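PDB 2YXG: 4-hydroxy-tetrahydrodipicolinate synthase from Methanocaldococcus jannaschii DSM 2661, which probably catalyses the condensation of pyruvate with L-aspartate-beta-semialdehyde to 4-hydroxy-tetrahydrodipicolinate, a step of lysine biosynthesis by the diaminopimelate pathway. Local coordinates for residues K120-I125 with Y154-A159. Numbering follows the deposited sequence.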
loop_
_atom_site.group_PDB
_atom_site.type_symbol
_atom_site.label_atom_id
_atom_site.label_comp_id
_atom_site.label_asym_id
_atom_site.label_seq_id
_atom_site.Cartn_x
_atom_site.Cartn_y
_atom_site.Cartn_z
ATOM N N LYS A 120 -2.885 8.941 -29.427
ATOM C CA LYS A 120 -3.396 8.208 -30.614
ATOM C C LYS A 120 -4.923 8.160 -30.612
ATOM O O LYS A 120 -5.555 8.272 -31.672
ATOM C CB LYS A 120 -2.829 6.764 -30.724
ATOM C CG LYS A 120 -1.284 6.623 -30.794
ATOM C CD LYS A 120 -0.684 6.952 -32.194
ATOM C CE LYS A 120 -0.661 5.706 -33.130
ATOM N NZ LYS A 120 -0.562 6.005 -34.642
ATOM N N VAL A 121 -5.529 7.964 -29.435
ATOM C CA VAL A 121 -6.991 8.002 -29.328
ATOM C C VAL A 121 -7.528 9.394 -29.755
ATOM O O VAL A 121 -8.443 9.494 -30.581
ATOM C CB VAL A 121 -7.485 7.584 -27.908
ATOM C CG1 VAL A 121 -8.930 7.820 -27.727
ATOM C CG2 VAL A 121 -7.141 6.082 -27.645
ATOM N N ALA A 122 -6.945 10.446 -29.171
ATOM C CA ALA A 122 -7.379 11.804 -29.425
ATOM C C ALA A 122 -7.240 12.181 -30.911
ATOM O O ALA A 122 -8.137 12.832 -31.443
ATOM C CB ALA A 122 -6.648 12.765 -28.517
ATOM N N GLU A 123 -6.151 11.759 -31.562
ATOM C CA GLU A 123 -5.943 11.967 -33.003
ATOM C C GLU A 123 -6.914 11.200 -33.888
ATOM O O GLU A 123 -7.126 11.581 -35.041
ATOM C CB GLU A 123 -4.518 11.582 -33.412
ATOM C CG GLU A 123 -3.478 12.693 -33.124
ATOM C CD GLU A 123 -2.036 12.182 -32.935
ATOM O OE1 GLU A 123 -1.671 11.117 -33.517
ATOM O OE2 GLU A 123 -1.273 12.844 -32.174
ATOM N N SER A 124 -7.494 10.119 -33.369
ATOM C CA SER A 124 -8.326 9.226 -34.170
ATOM C C SER A 124 -9.762 9.745 -34.393
ATOM O O SER A 124 -10.460 9.293 -35.306
ATOM C CB SER A 124 -8.358 7.795 -33.572
ATOM O OG SER A 124 -9.220 7.684 -32.425
ATOM N N ILE A 125 -10.210 10.672 -33.558
ATOM C CA ILE A 125 -11.616 11.061 -33.561
ATOM C C ILE A 125 -11.727 12.521 -33.260
ATOM O O ILE A 125 -10.758 13.112 -32.787
ATOM C CB ILE A 125 -12.447 10.272 -32.506
ATOM C CG1 ILE A 125 -11.939 10.544 -31.073
ATOM C CG2 ILE A 125 -12.458 8.774 -32.859
ATOM C CD1 ILE A 125 -12.805 9.886 -29.961
ATOM N N TYR A 154 -4.343 18.428 -27.130
ATOM C CA TYR A 154 -5.540 17.948 -27.782
ATOM C C TYR A 154 -6.764 18.635 -27.230
ATOM O O TYR A 154 -7.155 18.403 -26.054
ATOM C CB TYR A 154 -5.652 16.448 -27.585
ATOM C CG TYR A 154 -4.487 15.702 -28.164
ATOM C CD1 TYR A 154 -4.391 15.481 -29.547
ATOM C CD2 TYR A 154 -3.451 15.244 -27.338
ATOM C CE1 TYR A 154 -3.275 14.784 -30.095
ATOM C CE2 TYR A 154 -2.331 14.562 -27.869
ATOM C CZ TYR A 154 -2.267 14.314 -29.236
ATOM O OH TYR A 154 -1.193 13.630 -29.742
ATOM N N SER A 155 -7.409 19.440 -28.078
ATOM C CA SER A 155 -8.621 20.133 -27.643
ATOM C C SER A 155 -9.768 19.176 -27.296
ATOM O O SER A 155 -10.691 19.569 -26.576
ATOM C CB SER A 155 -9.106 21.095 -28.699
ATOM O OG SER A 155 -9.384 20.356 -29.876
ATOM N N ASN A 156 -9.739 17.943 -27.807
ATOM C CA ASN A 156 -10.862 17.019 -27.498
ATOM C C ASN A 156 -10.651 16.192 -26.215
ATOM O O ASN A 156 -11.454 15.342 -25.902
ATOM C CB ASN A 156 -11.270 16.130 -28.679
ATOM C CG ASN A 156 -10.116 15.304 -29.249
ATOM O OD1 ASN A 156 -8.944 15.628 -29.073
ATOM N ND2 ASN A 156 -10.453 14.253 -29.990
ATOM N N ILE A 157 -9.531 16.407 -25.525
ATOM C CA ILE A 157 -9.326 15.840 -24.200
ATOM C C ILE A 157 -10.065 16.729 -23.185
ATOM O O ILE A 157 -9.592 17.796 -22.765
ATOM C CB ILE A 157 -7.854 15.700 -23.837
ATOM C CG1 ILE A 157 -7.184 14.773 -24.844
ATOM C CG2 ILE A 157 -7.690 15.140 -22.360
ATOM C CD1 ILE A 157 -7.271 13.326 -24.472
ATOM N N SER A 158 -11.221 16.239 -22.775
ATOM C CA SER A 158 -12.213 17.125 -22.203
ATOM C C SER A 158 -12.430 16.930 -20.698
ATOM O O SER A 158 -12.519 17.917 -19.960
ATOM C CB SER A 158 -13.511 17.007 -22.969
ATOM O OG SER A 158 -14.531 17.606 -22.189
ATOM N N ALA A 159 -12.465 15.674 -20.238
ATOM C CA ALA A 159 -12.683 15.407 -18.834
ATOM C C ALA A 159 -11.812 14.264 -18.333
ATOM O O ALA A 159 -11.190 13.519 -19.140
ATOM C CB ALA A 159 -14.165 15.147 -18.583
HETATM O O HOH W 1 -7.681 16.041 -31.390
#
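Tyr154 and Glu123 both hold CG anti to the carbonyl carbon, beside the backbone N (chi1 -60° for Tyr154); beyond CG the Glu123 chain is extended, and its OE2 comes up to the phenol. Tyr154 OH donates to Glu123 OE2 at 2.6 Å, with the carboxylate oxygen in the plane of the ring, at its edge. The hydroxyl meets that oxygen on its anti side, 35° out of the carboxylate plane. One face of the same ring lies against Ala122, whose CB is 4.0 Å from the centroid of the Tyr154 ring. It is displaced toward the rim, nearest CG and CD1, in a CH-pi contact. An alanine in place of Tyr154 would probably leave the Glu123 carboxylate without its phenol partner and open a gap beside the methyl of Ala122.

Asn156 adds a second polar link. Its ND2 donates to Ala122 O at 3.1 Å. The bond is nearly straight (171° at the hydrogen) and lies on a carbonyl lone pair, with Ala122 O close to the amide plane of Asn156. A water 2.7 Å from Asn156 OD1 also lies within reach of Ala122 O and may bridge the two residues. ND2 has a further acceptor in Leu127 O, so the amide ties the end of the helix to the loop that follows it. On the apolar side, Ile157 CD1 comes to 4.1 Å from Ala122 CB.

Tyr154 to Ile157 form a type I turn closed by Ile157 N to Tyr154 O at 3.1 Å. This turn carries the chain from helix 144-153 into strand 157-162 of the TIM barrel, and the contact fastens it to the C-terminal end of helix 111-124, with Ala122 and Asn156 both packing on Ile129 of the adjacent parallel strand 129-133.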